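PDB 2GU0: Non-structural protein 2 from Human rotavirus C, which probably binds single-stranded RNA, hydrolyses nucleoside triphosphates and RNA 5'-triphosphates, unwinds helices without ATP, and helps build viral factories as a homooctamer. Local coordinates for residues K25-Q28 with T29-A33; E95-Q98 with F99-K103. All coordinates share one frame; numbering follows the deposited sequence.

Interaction 1 (residues 25-28 with 29-33) and interaction 2 (residues 95-98 with 99-103) are both local, and both belong to the N-terminal family region of the protein. They come in series along the chain: the first lies on helix 24-32, the second in the connection between helices 74-90 and 108-119. Their centres are about 24 Å apart and their nearest atoms about 12 Å apart, without touching. The antiparallel strand pair 8-11 and 18-21, which immediately precedes helix 24-32, also packs against interaction 2. Interaction 1 meets a second subunit of the octamer, whereas no other chain of the assembly touches interaction 2; both lie away from the predicted nucleotide-binding residues.

Interaction 1 of 2, residues K25-Q28 with T29-A33; sequences KAVQ and TMLCA
Lys25 and Thr29 meet one turn apart on the alpha-helix 24-32, and they illustrate how a threonine can add a side-chain bond to the i to i+4 ladder. Lys25 O receives Thr29 N at 2.8 Å, and Thr29 OG1 also donates to Lys25 O, at 3.0 Å. The hydroxyl approaches from above the carbonyl plane, 44° out of it, while the amide comes nearly end-on to the same oxygen. Thr29 can do this because OG1 lies beside its own backbone N (chi1 -61°), turned back toward the preceding turn. Two donors from one residue thus grip a single acceptor. The Lys25 ammonium makes a weak hydrogen bond with Tyr49 and a long, weak ion pair with Asp120 of a second subunit.

Ala26 O accepts the next rung from Met30 N at 3.0 Å, and the methyl of Ala26 packs on Ala52 of strand 51-52, which Met30 also touches. Val27 O takes Leu31 N at 3.0 Å; alongside this rung the side chains approach loosely, with Val27 CG1 and Leu31 CD1 4.3 Å apart. At Gln28 the pattern changes: within this stretch its carbonyl oxygen is shared weakly by an i+3 donor, Leu31 N, and an i+4 donor, Cys32 N, each 3.4 Å from Gln28 O.

Interaction 2 of 2, residues E95-Q98 with F99-K103; sequences EKFQ and FDIVK
Phe97 reaches forward along the chain to Phe99 and Ile101, a worked example of an aromatic side chain packing against the turn that follows it. From CB the chain runs to CG, which stands anti to the backbone N and beside the carbonyl carbon (chi1 174°), and this torsion carries the ring in the direction of the residues ahead. Along one flank of the ring, CD2 comes within 3.9 Å of Phe99 N. The next atom, CE2, is closer, 3.5 Å from Phe99 N, and it also passes near Phe99 CA and, more loosely, Phe99 CB. Across the ring, CE1 meets the branch methyl of isoleucine, with Phe97 CE1 and Ile101 CG2 3.7 Å apart. CZ, the tip, lies 3.8 Å from Phe99 CA. The backbone nitrogen and the methyl both approach the ring obliquely, and the Phe97 and Ile101 side chains cross at about a right angle.

After Gln98 the backbone enters a short 3-10 segment, residues 99-103, in the connection between helices 74-90 and 108-119. Its first i to i+3 bond runs from Ile101 N to Gln98 O at 2.8 Å, with an angle of 162° at the hydrogen and the donor tilted 32° from the carbonyl plane. The same oxygen touches the isoleucine side chain, Gln98 O lying 3.4 Å from Ile101 CG2, so the methyl that meets the ring also touches this carbonyl oxygen. Elsewhere in the chain, the Phe97 ring meets that of Phe10 on strand 8-11 with the two planes inclined. Trp19 of the paired strand 18-21 touches both Phe97 and Ile101.

Interaction 1 of 2, residues K25-Q28 with T29-A33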
ATOM      1  N   LYS A  25      -8.189  21.298  20.428  1.00 30.52           N
ATOM      2  CA  LYS A  25      -7.045  21.807  21.174  1.00 31.64           C
ATOM      3  C   LYS A  25      -7.580  22.680  22.295  1.00 31.59           C
ATOM      4  O   LYS A  25      -7.125  22.587  23.432  1.00 32.37           O
ATOM      5  CB  LYS A  25      -6.104  22.600  20.267  1.00 30.94           C
ATOM      6  CG  LYS A  25      -5.582  21.780  19.110  1.00 33.33           C
ATOM      7  CD  LYS A  25      -4.866  20.524  19.581  1.00 32.62           C
ATOM      8  CE  LYS A  25      -3.410  20.798  19.820  1.00 35.36           C
ATOM      9  NZ  LYS A  25      -2.776  21.254  18.542  1.00 39.67           N
ATOM     10  N   ALA A  26      -8.558  23.523  21.979  1.00 30.44           N
ATOM     11  CA  ALA A  26      -9.140  24.373  22.995  1.00 30.30           C
ATOM     12  C   ALA A  26      -9.511  23.460  24.162  1.00 31.17           C
ATOM     13  O   ALA A  26      -8.985  23.598  25.264  1.00 31.48           O
ATOM     14  CB  ALA A  26     -10.354  25.060  22.454  1.00 30.50           C
ATOM     15  N   VAL A  27     -10.397  22.503  23.902  1.00 31.27           N
ATOM     16  CA  VAL A  27     -10.827  21.555  24.922  1.00 31.54           C
ATOM     17  C   VAL A  27      -9.646  20.924  25.658  1.00 32.10           C
ATOM     18  O   VAL A  27      -9.624  20.887  26.875  1.00 33.81           O
ATOM     19  CB  VAL A  27     -11.689  20.436  24.298  1.00 32.07           C
ATOM     20  CG1 VAL A  27     -12.096  19.416  25.359  1.00 31.72           C
ATOM     21  CG2 VAL A  27     -12.919  21.044  23.658  1.00 31.90           C
ATOM     22  N   GLN A  28      -8.662  20.427  24.924  1.00 33.38           N
ATOM     23  CA  GLN A  28      -7.498  19.803  25.548  1.00 35.29           C
ATOM     24  C   GLN A  28      -6.839  20.754  26.538  1.00 35.16           C
ATOM     25  O   GLN A  28      -6.438  20.354  27.633  1.00 36.07           O
ATOM     26  CB  GLN A  28      -6.497  19.373  24.467  1.00 36.84           C
ATOM     27  CG  GLN A  28      -5.065  19.199  24.934  1.00 40.34           C
ATOM     28  CD  GLN A  28      -4.179  18.593  23.853  1.00 43.55           C
ATOM     29  OE1 GLN A  28      -4.382  18.838  22.662  1.00 44.58           O
ATOM     30  NE2 GLN A  28      -3.182  17.811  24.266  1.00 42.40           N
ATOM     31  N   THR A  29      -6.746  22.017  26.140  1.00 34.38           N
ATOM     32  CA  THR A  29      -6.146  23.062  26.956  1.00 32.72           C
ATOM     33  C   THR A  29      -6.928  23.394  28.234  1.00 32.55           C
ATOM     34  O   THR A  29      -6.350  23.490  29.315  1.00 31.51           O
ATOM     35  CB  THR A  29      -5.987  24.336  26.124  1.00 31.04           C
ATOM     36  OG1 THR A  29      -5.119  24.061  25.028  1.00 34.37           O
ATOM     37  CG2 THR A  29      -5.397  25.456  26.948  1.00 30.08           C
ATOM     38  N   MET A  30      -8.238  23.564  28.132  1.00 31.82           N
ATOM     39  CA  MET A  30      -8.975  23.903  29.327  1.00 33.36           C
ATOM     40  C   MET A  30      -9.079  22.720  30.260  1.00 34.67           C
ATOM     41  O   MET A  30      -9.361  22.894  31.442  1.00 36.22           O
ATOM     42  CB  MET A  30     -10.368  24.438  28.992  1.00 31.57           C
ATOM     43  CG  MET A  30     -11.436  23.406  28.917  1.00 30.72           C
ATOM     44  SD  MET A  30     -12.106  22.929  30.511  1.00 31.25           S
ATOM     45  CE  MET A  30     -13.573  22.100  29.941  1.00 23.61           C
ATOM     46  N   LEU A  31      -8.860  21.513  29.754  1.00 34.69           N
ATOM     47  CA  LEU A  31      -8.942  20.365  30.644  1.00 36.27           C
ATOM     48  C   LEU A  31      -7.694  20.301  31.512  1.00 38.07           C
ATOM     49  O   LEU A  31      -7.732  19.755  32.621  1.00 38.25           O
ATOM     50  CB  LEU A  31      -9.106  19.050  29.872  1.00 35.85           C
ATOM     51  CG  LEU A  31     -10.507  18.675  29.363  1.00 34.36           C
ATOM     52  CD1 LEU A  31     -10.464  17.306  28.702  1.00 29.97           C
ATOM     53  CD2 LEU A  31     -11.492  18.683  30.510  1.00 32.29           C
ATOM     54  N   CYS A  32      -6.596  20.879  31.029  1.00 38.12           N
ATOM     55  CA  CYS A  32      -5.367  20.856  31.804  1.00 40.78           C
ATOM     56  C   CYS A  32      -5.125  22.167  32.558  1.00 40.83           C
ATOM     57  O   CYS A  32      -4.349  22.207  33.511  1.00 41.63           O
ATOM     58  CB  CYS A  32      -4.161  20.528  30.901  1.00 41.87           C
ATOM     59  SG  CYS A  32      -3.240  21.943  30.154  1.00 50.27           S
ATOM     60  N   ALA A  33      -5.806  23.231  32.150  1.00 39.64           N
ATOM     61  CA  ALA A  33      -5.613  24.530  32.791  1.00 38.47           C
ATOM     62  C   ALA A  33      -6.086  24.583  34.231  1.00 37.73           C
ATOM     63  O   ALA A  33      -6.972  23.830  34.630  1.00 38.61           O
ATOM     64  CB  ALA A  33      -6.310  25.630  31.981  1.00 37.13           C
TER

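Interaction 2 of 2, residues E95-Q98 with F99-K103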
ATOM      1  N   GLU A  95     -30.702  40.940  21.716  1.00 60.85           N
ATOM      2  CA  GLU A  95     -31.507  41.485  22.807  1.00 63.15           C
ATOM      3  C   GLU A  95     -32.272  40.431  23.606  1.00 62.24           C
ATOM      4  O   GLU A  95     -32.408  40.545  24.825  1.00 61.90           O
ATOM      5  CB  GLU A  95     -32.502  42.512  22.256  1.00 65.87           C
ATOM      6  CG  GLU A  95     -33.177  42.079  20.963  1.00 69.67           C
ATOM      7  CD  GLU A  95     -34.447  42.860  20.667  1.00 73.33           C
ATOM      8  OE1 GLU A  95     -34.445  44.093  20.861  1.00 74.39           O
ATOM      9  OE2 GLU A  95     -35.447  42.243  20.230  1.00 75.32           O
ATOM     10  N   LYS A  96     -32.769  39.407  22.923  1.00 61.27           N
ATOM     11  CA  LYS A  96     -33.536  38.369  23.596  1.00 61.31           C
ATOM     12  C   LYS A  96     -32.740  37.118  23.963  1.00 61.23           C
ATOM     13  O   LYS A  96     -33.306  36.130  24.426  1.00 60.89           O
ATOM     14  CB  LYS A  96     -34.735  37.982  22.736  1.00 62.28           C
ATOM     15  CG  LYS A  96     -35.629  39.155  22.370  1.00 64.15           C
ATOM     16  CD  LYS A  96     -36.948  38.670  21.803  1.00 66.24           C
ATOM     17  CE  LYS A  96     -37.964  39.789  21.696  1.00 67.15           C
ATOM     18  NZ  LYS A  96     -39.322  39.232  21.433  1.00 68.43           N
ATOM     19  N   PHE A  97     -31.425  37.169  23.763  1.00 61.38           N
ATOM     20  CA  PHE A  97     -30.551  36.044  24.078  1.00 60.17           C
ATOM     21  C   PHE A  97     -30.524  35.716  25.569  1.00 59.03           C
ATOM     22  O   PHE A  97     -30.531  36.604  26.411  1.00 59.13           O
ATOM     23  CB  PHE A  97     -29.125  36.339  23.611  1.00 61.26           C
ATOM     24  CG  PHE A  97     -28.127  35.291  24.014  1.00 62.20           C
ATOM     25  CD1 PHE A  97     -28.091  34.061  23.368  1.00 62.98           C
ATOM     26  CD2 PHE A  97     -27.242  35.522  25.057  1.00 62.36           C
ATOM     27  CE1 PHE A  97     -27.189  33.082  23.755  1.00 63.23           C
ATOM     28  CE2 PHE A  97     -26.338  34.549  25.452  1.00 63.28           C
ATOM     29  CZ  PHE A  97     -26.310  33.325  24.800  1.00 63.21           C
ATOM     30  N   GLN A  98     -30.484  34.427  25.881  1.00 58.48           N
ATOM     31  CA  GLN A  98     -30.439  33.964  27.262  1.00 57.01           C
ATOM     32  C   GLN A  98     -29.291  32.975  27.435  1.00 55.19           C
ATOM     33  O   GLN A  98     -29.327  31.870  26.902  1.00 54.67           O
ATOM     34  CB  GLN A  98     -31.760  33.295  27.641  1.00 58.58           C
ATOM     35  CG  GLN A  98     -32.663  34.152  28.526  1.00 61.36           C
ATOM     36  CD  GLN A  98     -33.856  33.377  29.064  1.00 61.76           C
ATOM     37  OE1 GLN A  98     -34.833  33.148  28.350  1.00 61.84           O
ATOM     38  NE2 GLN A  98     -33.769  32.951  30.323  1.00 60.07           N
ATOM     39  N   PHE A  99     -28.273  33.379  28.185  1.00 52.81           N
ATOM     40  CA  PHE A  99     -27.119  32.526  28.408  1.00 51.68           C
ATOM     41  C   PHE A  99     -27.511  31.086  28.721  1.00 51.39           C
ATOM     42  O   PHE A  99     -26.784  30.156  28.388  1.00 52.57           O
ATOM     43  CB  PHE A  99     -26.249  33.078  29.544  1.00 50.32           C
ATOM     44  CG  PHE A  99     -25.042  32.226  29.847  1.00 49.07           C
ATOM     45  CD1 PHE A  99     -23.996  32.126  28.930  1.00 47.63           C
ATOM     46  CD2 PHE A  99     -24.976  31.477  31.019  1.00 47.56           C
ATOM     47  CE1 PHE A  99     -22.909  31.289  29.175  1.00 46.62           C
ATOM     48  CE2 PHE A  99     -23.890  30.636  31.272  1.00 47.78           C
ATOM     49  CZ  PHE A  99     -22.857  30.540  30.350  1.00 45.91           C
ATOM     50  N   ASP A 100     -28.659  30.899  29.354  1.00 50.69           N
ATOM     51  CA  ASP A 100     -29.110  29.559  29.704  1.00 50.55           C
ATOM     52  C   ASP A 100     -29.198  28.577  28.538  1.00 47.95           C
ATOM     53  O   ASP A 100     -29.004  27.374  28.728  1.00 46.95           O
ATOM     54  CB  ASP A 100     -30.470  29.628  30.397  1.00 55.85           C
ATOM     55  CG  ASP A 100     -30.350  29.712  31.905  1.00 60.36           C
ATOM     56  OD1 ASP A 100     -29.833  28.749  32.512  1.00 63.64           O
ATOM     57  OD2 ASP A 100     -30.772  30.737  32.484  1.00 63.16           O
ATOM     58  N   ILE A 101     -29.493  29.074  27.339  1.00 44.27           N
ATOM     59  CA  ILE A 101     -29.613  28.197  26.177  1.00 41.32           C
ATOM     60  C   ILE A 101     -28.378  27.298  26.066  1.00 40.94           C
ATOM     61  O   ILE A 101     -28.467  26.107  25.766  1.00 39.56           O
ATOM     62  CB  ILE A 101     -29.789  29.013  24.886  1.00 38.89           C
ATOM     63  CG1 ILE A 101     -30.312  28.107  23.775  1.00 37.73           C
ATOM     64  CG2 ILE A 101     -28.474  29.657  24.483  1.00 37.39           C
ATOM     65  CD1 ILE A 101     -30.633  28.839  22.495  1.00 35.98           C
ATOM     66  N   VAL A 102     -27.230  27.898  26.345  1.00 40.37           N
ATOM     67  CA  VAL A 102     -25.936  27.237  26.328  1.00 38.87           C
ATOM     68  C   VAL A 102     -25.868  26.026  27.288  1.00 39.50           C
ATOM     69  O   VAL A 102     -24.963  25.196  27.192  1.00 39.82           O
ATOM     70  CB  VAL A 102     -24.847  28.291  26.687  1.00 37.15           C
ATOM     71  CG1 VAL A 102     -23.860  27.743  27.689  1.00 35.13           C
ATOM     72  CG2 VAL A 102     -24.147  28.746  25.435  1.00 34.49           C
ATOM     73  N   LYS A 103     -26.829  25.912  28.200  1.00 39.31           N
ATOM     74  CA  LYS A 103     -26.818  24.805  29.156  1.00 39.36           C
ATOM     75  C   LYS A 103     -27.784  23.696  28.744  1.00 38.06           C
ATOM     76  O   LYS A 103     -27.947  22.688  29.452  1.00 37.91           O
ATOM     77  CB  LYS A 103     -27.144  25.327  30.564  1.00 39.81           C
ATOM     78  CG  LYS A 103     -26.281  26.533  30.957  1.00 44.17           C
ATOM     79  CD  LYS A 103     -26.660  27.166  32.299  1.00 45.23           C
ATOM     80  CE  LYS A 103     -26.170  26.333  33.475  1.00 47.03           C
ATOM     81  NZ  LYS A 103     -26.470  26.977  34.787  1.00 46.44           N
TER